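PDB 3MFQ: high-affinity zinc uptake system protein znuA from Streptococcus suis, which binds zinc and probably serves as the solute-binding component of an ABC-type metal uptake system. Local coordinates for residues Val9-Thr12 / Leu16-Met19; Asp18-Leu23 / Glu121-Leu126; Leu60-His65 / His104-Ile109; Pro110-Ala115 / Asp264-Met269. All coordinates share one frame; numbering follows the deposited sequence.

In the fold
Interaction 1 is the most local: the chain makes a short turn after strand 8-11 and enters helix 14-24, which packs back against the strand. The same helix supplies the first half of interaction 2, which closes a loop of nearly a hundred residues with the far end of helix 109-123. Within that loop lies interaction 3, between the end of strand 58-61 and the residues leading into helix 109-123; it carries H104 of the zinc site. Interaction 4 crosses interaction 2, since it starts near the front of helix 109-123 and ends at the start of the C-terminal helix. The D18 side chain, in helix 14-24, bonds to F266 N of interaction 4.

Interaction 1. Residues Val9-Thr12 / Leu16-Met19; sequences VAVT and LNDM
V11 and L16 face each other with CA atoms 6.1 Å apart, strand 8-11 passing close beside the first turns of helix 14-24. Both side chains start toward the opposite segment, and they meet at their roots, V11 CB lying 4.3 Å from L16 CB. One methyl of V11, CG2, sits between its own backbone N and carbonyl carbon; from there it reaches past L16 to the next residue of the helix, 4.1 Å from N17 CB and near the N17 backbone. L16 CD1 lies beside T12, 3.4 Å from T12 OG1, the two side chains running alongside each other in the same direction. That is apolar packing against a hydroxyl whose polar partner is elsewhere: T12 OG1 is hydrogen-bonded to E67 OE2. N17 OD1 passes the V11 methyl and takes a weak hydrogen bond from R30 NH1. V11 itself is tied by backbone bonds to D31 and L33 of the neighbouring strand region. This is the strand-to-helix leg of a beta-alpha-beta unit, in which the helix links the neighbouring parallel strands 8-11 and 29-32, the latter at the edge of the sheet.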
# COMPACT_ATOMS: atom_id res chain seq x y z
N VAL A 9 5.36 17.86 11.23
CA VAL A 9 5.82 16.54 10.81
C VAL A 9 5.47 16.28 9.35
O VAL A 9 4.33 15.99 9.04
CB VAL A 9 5.18 15.45 11.69
CG1 VAL A 9 5.59 14.12 11.19
CG2 VAL A 9 5.55 15.67 13.14
N ALA A 10 6.48 16.33 8.49
CA ALA A 10 6.30 16.10 7.06
C ALA A 10 6.02 14.62 6.80
O ALA A 10 6.58 13.74 7.45
CB ALA A 10 7.51 16.57 6.32
N VAL A 11 5.11 14.36 5.88
CA VAL A 11 4.63 13.01 5.70
C VAL A 11 4.46 12.71 4.21
O VAL A 11 3.80 13.45 3.49
CB VAL A 11 3.33 12.76 6.51
CG1 VAL A 11 3.38 13.47 7.87
CG2 VAL A 11 2.11 13.21 5.71
N THR A 12 5.09 11.63 3.76
CA THR A 12 5.18 11.35 2.34
C THR A 12 3.84 10.96 1.72
O THR A 12 3.39 11.59 0.77
CB THR A 12 6.23 10.26 2.04
OG1 THR A 12 6.04 9.15 2.92
CG2 THR A 12 7.64 10.81 2.24
N LEU A 16 0.75 7.49 5.86
CA LEU A 16 1.33 8.07 7.04
C LEU A 16 0.42 9.18 7.55
O LEU A 16 0.15 9.26 8.75
CB LEU A 16 2.75 8.55 6.75
CG LEU A 16 3.57 7.45 6.06
CD1 LEU A 16 5.02 7.86 5.88
CD2 LEU A 16 3.47 6.14 6.83
N ASN A 17 -0.07 10.01 6.63
CA ASN A 17 -1.02 11.07 6.98
C ASN A 17 -2.12 10.60 7.92
O ASN A 17 -2.48 11.29 8.87
CB ASN A 17 -1.65 11.69 5.73
CG ASN A 17 -2.44 12.95 6.05
OD1 ASN A 17 -1.91 13.89 6.65
ND2 ASN A 17 -3.71 12.98 5.65
N ASP A 18 -2.66 9.41 7.66
CA ASP A 18 -3.68 8.83 8.51
C ASP A 18 -3.09 8.36 9.83
O ASP A 18 -3.56 8.74 10.91
CB ASP A 18 -4.34 7.64 7.80
CG ASP A 18 -5.36 6.94 8.68
OD1 ASP A 18 -6.08 7.63 9.43
OD2 ASP A 18 -5.46 5.69 8.60
N MET A 19 -2.05 7.54 9.74
CA MET A 19 -1.38 7.00 10.92
C MET A 19 -1.14 8.06 11.99
O MET A 19 -1.63 7.95 13.11
CB MET A 19 -0.06 6.33 10.52
CG MET A 19 0.67 5.63 11.66
SD MET A 19 2.10 4.68 11.11
CE MET A 19 3.04 5.94 10.27

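Interaction 2. Residues Asp18-Leu23 / Glu121-Leu126; sequences DMVYQL and EELQKL
V20 holds CG1 anti to its backbone N (chi1 176°), while L123 carries CG beside its own N and extends on from there (chi1 -65°), and these settings send one branch of each side chain into the space between two helices. V20 CG1 and L123 CD1 meet at 3.8 Å. The other leucine methyl, CD2, is a little further from the same V20 atom, at 4.2 Å, so the valine branch lies against the forked end of L123 and the two side chains cross obliquely. L123 CD1 also reaches L23 CB at 4.1 Å, touching two residues that are three apart on helix 14-24. The contact is wholly apolar. It joins the helix of the first beta-alpha-beta unit to the last turn of helix 109-123, and both helices lean on strand 58-61, V20 touching L60 and L123 touching L58. I134 of helix 131-156 packs on L123 as well. Just past L123 the chain leaves helical geometry at Q124, and a backbone bond from L126 N to L123 O, 3.0 Å, closes the turn. Elsewhere on helix 14-24, Q22 NE2 donates to D18 OD1 at 2.8 Å; the bond is nearly straight (165°), lies close to the amide plane and uses the syn lone pair.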
# COMPACT_ATOMS: atom_id res chain seq x y z
N ASP A 18 -2.66 9.41 7.66
CA ASP A 18 -3.68 8.83 8.51
C ASP A 18 -3.09 8.36 9.83
O ASP A 18 -3.56 8.74 10.91
CB ASP A 18 -4.34 7.64 7.80
CG ASP A 18 -5.36 6.94 8.68
OD1 ASP A 18 -6.08 7.63 9.43
OD2 ASP A 18 -5.46 5.69 8.60
N MET A 19 -2.05 7.54 9.74
CA MET A 19 -1.38 7.00 10.92
C MET A 19 -1.14 8.06 11.99
O MET A 19 -1.63 7.95 13.11
CB MET A 19 -0.06 6.33 10.52
CG MET A 19 0.67 5.63 11.66
SD MET A 19 2.10 4.68 11.11
CE MET A 19 3.04 5.94 10.27
N VAL A 20 -0.40 9.11 11.63
CA VAL A 20 -0.06 10.16 12.58
C VAL A 20 -1.29 10.77 13.24
O VAL A 20 -1.32 10.96 14.45
CB VAL A 20 0.76 11.28 11.92
CG1 VAL A 20 1.01 12.41 12.91
CG2 VAL A 20 2.07 10.74 11.40
N TYR A 21 -2.30 11.07 12.44
CA TYR A 21 -3.54 11.60 12.99
C TYR A 21 -4.11 10.61 13.99
O TYR A 21 -4.50 10.99 15.10
CB TYR A 21 -4.56 11.89 11.90
CG TYR A 21 -5.90 12.32 12.45
CD1 TYR A 21 -6.07 13.58 13.01
CD2 TYR A 21 -6.99 11.46 12.43
CE1 TYR A 21 -7.29 13.98 13.52
CE2 TYR A 21 -8.22 11.85 12.93
CZ TYR A 21 -8.36 13.11 13.48
OH TYR A 21 -9.58 13.51 13.98
N GLN A 22 -4.17 9.34 13.60
CA GLN A 22 -4.69 8.30 14.47
C GLN A 22 -3.96 8.30 15.80
O GLN A 22 -4.55 8.08 16.85
CB GLN A 22 -4.55 6.93 13.80
CG GLN A 22 -5.35 6.78 12.51
CD GLN A 22 -6.85 6.79 12.74
OE1 GLN A 22 -7.33 6.43 13.81
NE2 GLN A 22 -7.60 7.19 11.72
N LEU A 23 -2.66 8.57 15.74
CA LEU A 23 -1.82 8.54 16.93
C LEU A 23 -1.78 9.90 17.62
O LEU A 23 -2.15 10.01 18.79
CB LEU A 23 -0.40 8.11 16.56
CG LEU A 23 -0.27 6.85 15.71
CD1 LEU A 23 1.17 6.61 15.31
CD2 LEU A 23 -0.84 5.64 16.44
N GLU A 121 6.77 6.14 18.64
CA GLU A 121 7.96 6.47 19.41
C GLU A 121 8.67 7.71 18.89
O GLU A 121 9.56 8.25 19.55
CB GLU A 121 8.92 5.28 19.42
CG GLU A 121 8.25 3.97 19.81
CD GLU A 121 9.24 2.86 20.10
OE1 GLU A 121 8.81 1.71 20.38
OE2 GLU A 121 10.46 3.13 20.07
N GLU A 122 8.28 8.16 17.71
CA GLU A 122 8.83 9.38 17.13
C GLU A 122 7.97 10.59 17.45
O GLU A 122 8.47 11.71 17.54
CB GLU A 122 9.00 9.23 15.62
CG GLU A 122 10.22 8.43 15.20
CD GLU A 122 11.51 9.05 15.69
OE1 GLU A 122 12.16 8.45 16.57
OE2 GLU A 122 11.88 10.14 15.20
N LEU A 123 6.67 10.37 17.60
CA LEU A 123 5.78 11.44 18.02
C LEU A 123 5.95 11.65 19.52
O LEU A 123 6.04 12.77 19.98
CB LEU A 123 4.34 11.13 17.62
CG LEU A 123 4.12 11.09 16.10
CD1 LEU A 123 2.74 10.55 15.74
CD2 LEU A 123 4.33 12.46 15.47
N GLN A 124 6.00 10.56 20.29
CA GLN A 124 6.57 10.63 21.62
C GLN A 124 7.98 11.03 21.30
O GLN A 124 8.45 10.75 20.20
CB GLN A 124 6.56 9.27 22.30
CG GLN A 124 5.25 8.54 22.24
CD GLN A 124 5.36 7.15 22.82
OE1 GLN A 124 5.86 6.97 23.93
NE2 GLN A 124 4.89 6.15 22.08
N LYS A 125 8.68 11.64 22.26
CA LYS A 125 10.01 12.20 22.02
C LYS A 125 9.98 13.45 21.15
O LYS A 125 11.00 14.10 20.94
CB LYS A 125 10.85 11.27 21.13
CG LYS A 125 12.11 11.91 20.54
CD LYS A 125 12.86 10.96 19.61
CE LYS A 125 13.37 9.78 20.39
NZ LYS A 125 14.23 8.92 19.54
N LEU A 126 8.80 13.77 20.62
CA LEU A 126 8.62 15.00 19.85
C LEU A 126 7.69 15.83 20.74
O LEU A 126 7.80 17.06 20.81
CB LEU A 126 8.00 14.82 18.46
CG LEU A 126 7.82 16.09 17.62
CD1 LEU A 126 9.14 16.80 17.45
CD2 LEU A 126 7.23 15.75 16.27

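Interaction 3. Residues Leu60-His65 / His104-Ile109; sequences LYHGLH and HFWFSI. With ZN (zinc ion), chain D.
H62 turns the edge of its ring toward the face of the W106 six-membered ring in an offset edge-to-face pair, with planes at 87° and centroids 5.1 Å apart. F105 joins on a slant: its ring is inclined at 61° to that of H62, and F105 CE1 comes within 4.0 Å of H62 CB, which lies in the plane of the phenylalanine ring at its edge. Further along, L64 lays CD1 against F105 CD1 at 3.9 Å. F105 and W106 both hold CG between the backbone N and the carbonyl carbon, which aims their rings at the 60-65 segment. The side chain of H104 leaves its backbone away from 60-65, and its NE2 binds the zinc ion at 2.2 Å, in a site completed by H41, H170 and D254. D102 OD1 bonds to H104 ND1, a second-shell contact that would fix the rotation of the imidazole. The aromatic cluster thus adjoins the metal ligand through the backbone, with H104 CA over one face of W106. F66 extends the cluster, meeting the rings of H62 and W106, and F85 meets F105 edge-to-face. S108 occupies the N-cap position of helix 109-123, whose L111 and A115 pack on F105 and whose Y112 packs on W106, so the cluster lies between the start of that helix and the end of strand 58-61.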
# COMPACT_ATOMS: atom_id res chain seq x y z
N LEU A 60 8.54 11.66 8.32
CA LEU A 60 8.23 10.23 8.35
C LEU A 60 7.94 9.69 6.95
O LEU A 60 7.21 10.31 6.18
CB LEU A 60 7.05 9.95 9.28
CG LEU A 60 7.34 10.00 10.78
CD1 LEU A 60 6.04 9.94 11.57
CD2 LEU A 60 8.27 8.87 11.18
N TYR A 61 8.51 8.53 6.64
CA TYR A 61 8.29 7.89 5.35
C TYR A 61 8.34 6.37 5.45
O TYR A 61 8.78 5.82 6.46
CB TYR A 61 9.31 8.39 4.32
CG TYR A 61 10.73 7.95 4.59
CD1 TYR A 61 11.45 8.46 5.66
CD2 TYR A 61 11.37 7.04 3.75
CE1 TYR A 61 12.75 8.07 5.91
CE2 TYR A 61 12.67 6.64 3.99
CZ TYR A 61 13.36 7.16 5.07
OH TYR A 61 14.65 6.76 5.31
N HIS A 62 7.90 5.70 4.39
CA HIS A 62 7.87 4.24 4.35
C HIS A 62 9.27 3.65 4.33
O HIS A 62 9.67 2.93 5.24
CB HIS A 62 7.10 3.76 3.12
CG HIS A 62 5.65 4.12 3.12
ND1 HIS A 62 5.21 5.42 3.28
CD2 HIS A 62 4.54 3.36 2.97
CE1 HIS A 62 3.89 5.44 3.24
NE2 HIS A 62 3.46 4.20 3.05
N GLY A 63 10.01 3.96 3.27
CA GLY A 63 11.31 3.37 3.05
C GLY A 63 11.23 2.29 1.99
O GLY A 63 10.29 2.28 1.19
N LEU A 64 12.19 1.38 1.99
CA LEU A 64 12.21 0.28 1.03
C LEU A 64 12.11 0.79 -0.40
O LEU A 64 11.62 0.09 -1.29
CB LEU A 64 11.06 -0.70 1.32
CG LEU A 64 10.90 -1.13 2.77
CD1 LEU A 64 9.82 -2.20 2.89
CD2 LEU A 64 12.22 -1.64 3.34
N HIS A 65 12.57 2.02 -0.62
CA HIS A 65 12.56 2.62 -1.95
C HIS A 65 11.14 2.81 -2.48
O HIS A 65 10.94 2.95 -3.68
CB HIS A 65 13.38 1.79 -2.93
CG HIS A 65 14.84 1.73 -2.62
ND1 HIS A 65 15.34 1.95 -1.35
CD2 HIS A 65 15.92 1.47 -3.40
CE1 HIS A 65 16.65 1.83 -1.37
NE2 HIS A 65 17.03 1.54 -2.60
N HIS A 104 5.63 -2.86 -0.44
CA HIS A 104 4.23 -2.88 -0.04
C HIS A 104 3.99 -3.68 1.23
O HIS A 104 3.20 -4.62 1.24
CB HIS A 104 3.38 -3.45 -1.17
CG HIS A 104 3.65 -2.83 -2.51
ND1 HIS A 104 4.51 -3.38 -3.43
CD2 HIS A 104 3.18 -1.69 -3.07
CE1 HIS A 104 4.56 -2.62 -4.50
NE2 HIS A 104 3.76 -1.58 -4.31
N PHE A 105 4.67 -3.29 2.31
CA PHE A 105 4.61 -4.02 3.57
C PHE A 105 3.32 -3.80 4.36
O PHE A 105 2.99 -4.59 5.25
CB PHE A 105 5.79 -3.60 4.45
CG PHE A 105 5.70 -2.17 4.90
CD1 PHE A 105 6.27 -1.16 4.15
CD2 PHE A 105 5.04 -1.84 6.07
CE1 PHE A 105 6.19 0.16 4.56
CE2 PHE A 105 4.95 -0.53 6.49
CZ PHE A 105 5.53 0.47 5.73
N TRP A 106 2.60 -2.73 4.04
CA TRP A 106 1.46 -2.31 4.86
C TRP A 106 0.25 -3.24 4.82
O TRP A 106 -0.63 -3.16 5.67
CB TRP A 106 1.04 -0.87 4.51
CG TRP A 106 0.88 -0.64 3.04
CD1 TRP A 106 -0.25 -0.83 2.31
CD2 TRP A 106 1.88 -0.17 2.14
NE1 TRP A 106 -0.02 -0.51 0.99
CE2 TRP A 106 1.28 -0.10 0.86
CE3 TRP A 106 3.22 0.20 2.28
CZ2 TRP A 106 1.98 0.32 -0.26
CZ3 TRP A 106 3.91 0.62 1.16
CH2 TRP A 106 3.29 0.68 -0.09
N PHE A 107 0.21 -4.14 3.83
CA PHE A 107 -0.87 -5.12 3.76
C PHE A 107 -0.61 -6.31 4.67
O PHE A 107 -1.49 -7.14 4.90
CB PHE A 107 -1.10 -5.57 2.31
CG PHE A 107 -1.67 -4.50 1.43
CD1 PHE A 107 -2.92 -3.96 1.68
CD2 PHE A 107 -0.96 -4.03 0.34
CE1 PHE A 107 -3.45 -2.98 0.87
CE2 PHE A 107 -1.48 -3.04 -0.48
CZ PHE A 107 -2.73 -2.52 -0.21
N SER A 108 0.61 -6.40 5.19
CA SER A 108 0.91 -7.35 6.25
C SER A 108 0.67 -6.65 7.58
O SER A 108 1.58 -6.04 8.14
CB SER A 108 2.36 -7.83 6.17
OG SER A 108 2.69 -8.67 7.27
N ILE A 109 -0.56 -6.72 8.06
CA ILE A 109 -0.95 -6.03 9.29
C ILE A 109 0.12 -6.07 10.38
O ILE A 109 0.37 -5.06 11.04
CB ILE A 109 -2.30 -6.55 9.83
CG1 ILE A 109 -3.43 -6.13 8.89
CG2 ILE A 109 -2.55 -6.02 11.23
CD1 ILE A 109 -4.80 -6.52 9.37
ZN ZN D . 3.20 -0.15 -5.84

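Interaction 4. Residues Pro110-Ala115 / Asp264-Met269; sequences PLYKSA and DTFIDM
Y112 and F266 form a face-to-face aromatic stack between the opening turns of two helices, 109-123 and the C-terminal 266-281. The centroids are 3.7 Å apart and the planes differ by 7°, so the rings are nearly parallel and displaced, an atom of each lying over the centre of the other. F266 CZ stands over the centre of the tyrosine ring, and Y112 CE2 over the centre of the phenylalanine ring. The two side chains approach from opposing helices and slide past each other in opposite directions: the tip of F266 reaches back to the root of the tyrosine ring, F266 CZ to Y112 CG being 3.7 Å, while Y112 OH lies 3.6 Å from F266 CG. Each residue has CG anti to its own backbone N (chi1 -165° for Y112, 171° for F266), which carries both rings out from their helices toward each other. T265 holds the N-cap position of the C-terminal helix and accepts a weak capping bond from D268 N (3.5 Å to T265 OG1). M269 N is bonded to T265 O at 2.8 Å, the first regular turn. F266 N is held by D18 OD2 of helix 14-24, a carboxylate that may also be favoured by the helix dipole at this end. Around the stack, Y141 of helix 131-156 touches both Y112 and F266, and M19 of helix 14-24 packs on Y112, so the aromatic pair lies where three helices converge on the start of the C-terminal helix.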
# COMPACT_ATOMS: atom_id res chain seq x y z
N PRO A 110 0.76 -7.23 10.59
CA PRO A 110 1.85 -7.27 11.57
C PRO A 110 2.91 -6.22 11.26
O PRO A 110 3.33 -5.47 12.15
CB PRO A 110 2.42 -8.67 11.39
CG PRO A 110 1.28 -9.48 10.91
CD PRO A 110 0.46 -8.57 10.04
N LEU A 111 3.35 -6.17 10.01
CA LEU A 111 4.35 -5.20 9.58
C LEU A 111 3.86 -3.77 9.78
O LEU A 111 4.63 -2.90 10.17
CB LEU A 111 4.71 -5.44 8.11
CG LEU A 111 5.93 -6.34 7.88
CD1 LEU A 111 6.03 -7.40 8.96
CD2 LEU A 111 5.88 -6.97 6.50
N TYR A 112 2.58 -3.54 9.50
CA TYR A 112 2.02 -2.20 9.66
C TYR A 112 1.97 -1.81 11.13
O TYR A 112 2.28 -0.68 11.49
CB TYR A 112 0.63 -2.12 9.03
CG TYR A 112 0.14 -0.70 8.83
CD1 TYR A 112 0.67 0.10 7.82
CD2 TYR A 112 -0.85 -0.16 9.64
CE1 TYR A 112 0.23 1.39 7.63
CE2 TYR A 112 -1.30 1.13 9.46
CZ TYR A 112 -0.76 1.91 8.45
OH TYR A 112 -1.20 3.20 8.26
N LYS A 113 1.58 -2.76 11.98
CA LYS A 113 1.59 -2.53 13.42
C LYS A 113 2.99 -2.15 13.88
O LYS A 113 3.16 -1.34 14.78
CB LYS A 113 1.12 -3.77 14.17
CG LYS A 113 -0.35 -4.11 13.97
CD LYS A 113 -0.69 -5.44 14.63
CE LYS A 113 -0.37 -5.41 16.12
NZ LYS A 113 -1.28 -4.50 16.85
N SER A 114 3.99 -2.75 13.24
CA SER A 114 5.38 -2.43 13.53
C SER A 114 5.65 -0.97 13.18
O SER A 114 6.18 -0.22 13.99
CB SER A 114 6.32 -3.34 12.74
OG SER A 114 7.67 -3.01 13.00
N ALA A 115 5.27 -0.58 11.97
CA ALA A 115 5.43 0.80 11.51
C ALA A 115 4.75 1.76 12.48
O ALA A 115 5.34 2.78 12.87
CB ALA A 115 4.84 0.96 10.12
N ASP A 264 -10.84 6.53 2.80
CA ASP A 264 -10.32 7.64 3.59
C ASP A 264 -9.15 7.25 4.48
O ASP A 264 -8.02 7.68 4.26
CB ASP A 264 -11.44 8.23 4.45
CG ASP A 264 -10.98 9.38 5.30
OD1 ASP A 264 -10.14 10.17 4.82
OD2 ASP A 264 -11.46 9.50 6.45
N THR A 265 -9.42 6.43 5.49
CA THR A 265 -8.39 6.01 6.42
C THR A 265 -7.82 4.66 6.02
O THR A 265 -8.30 4.03 5.07
CB THR A 265 -8.93 5.92 7.86
OG1 THR A 265 -9.79 4.78 7.98
CG2 THR A 265 -9.71 7.17 8.21
N PHE A 266 -6.81 4.21 6.74
CA PHE A 266 -6.12 2.97 6.42
C PHE A 266 -7.01 1.75 6.60
O PHE A 266 -7.16 0.94 5.68
CB PHE A 266 -4.85 2.82 7.26
CG PHE A 266 -4.20 1.47 7.14
CD1 PHE A 266 -3.35 1.19 6.09
CD2 PHE A 266 -4.45 0.48 8.08
CE1 PHE A 266 -2.76 -0.05 5.97
CE2 PHE A 266 -3.86 -0.76 7.97
CZ PHE A 266 -3.01 -1.03 6.91
N ILE A 267 -7.61 1.62 7.77
CA ILE A 267 -8.46 0.48 8.07
C ILE A 267 -9.65 0.41 7.12
O ILE A 267 -10.08 -0.67 6.72
CB ILE A 267 -8.96 0.50 9.53
CG1 ILE A 267 -7.78 0.42 10.50
CG2 ILE A 267 -9.93 -0.64 9.78
CD1 ILE A 267 -8.19 0.35 11.95
N ASP A 268 -10.18 1.57 6.76
CA ASP A 268 -11.30 1.63 5.82
C ASP A 268 -10.85 1.28 4.41
O ASP A 268 -11.53 0.55 3.70
CB ASP A 268 -11.96 3.01 5.85
CG ASP A 268 -12.72 3.26 7.14
OD1 ASP A 268 -12.92 2.30 7.92
OD2 ASP A 268 -13.12 4.42 7.39
N MET A 269 -9.69 1.79 4.02
CA MET A 269 -9.10 1.43 2.74
C MET A 269 -8.92 -0.07 2.67
O MET A 269 -9.09 -0.69 1.62
CB MET A 269 -7.75 2.14 2.55
CG MET A 269 -6.98 1.69 1.32
SD MET A 269 -6.06 0.15 1.57
CE MET A 269 -4.85 0.67 2.77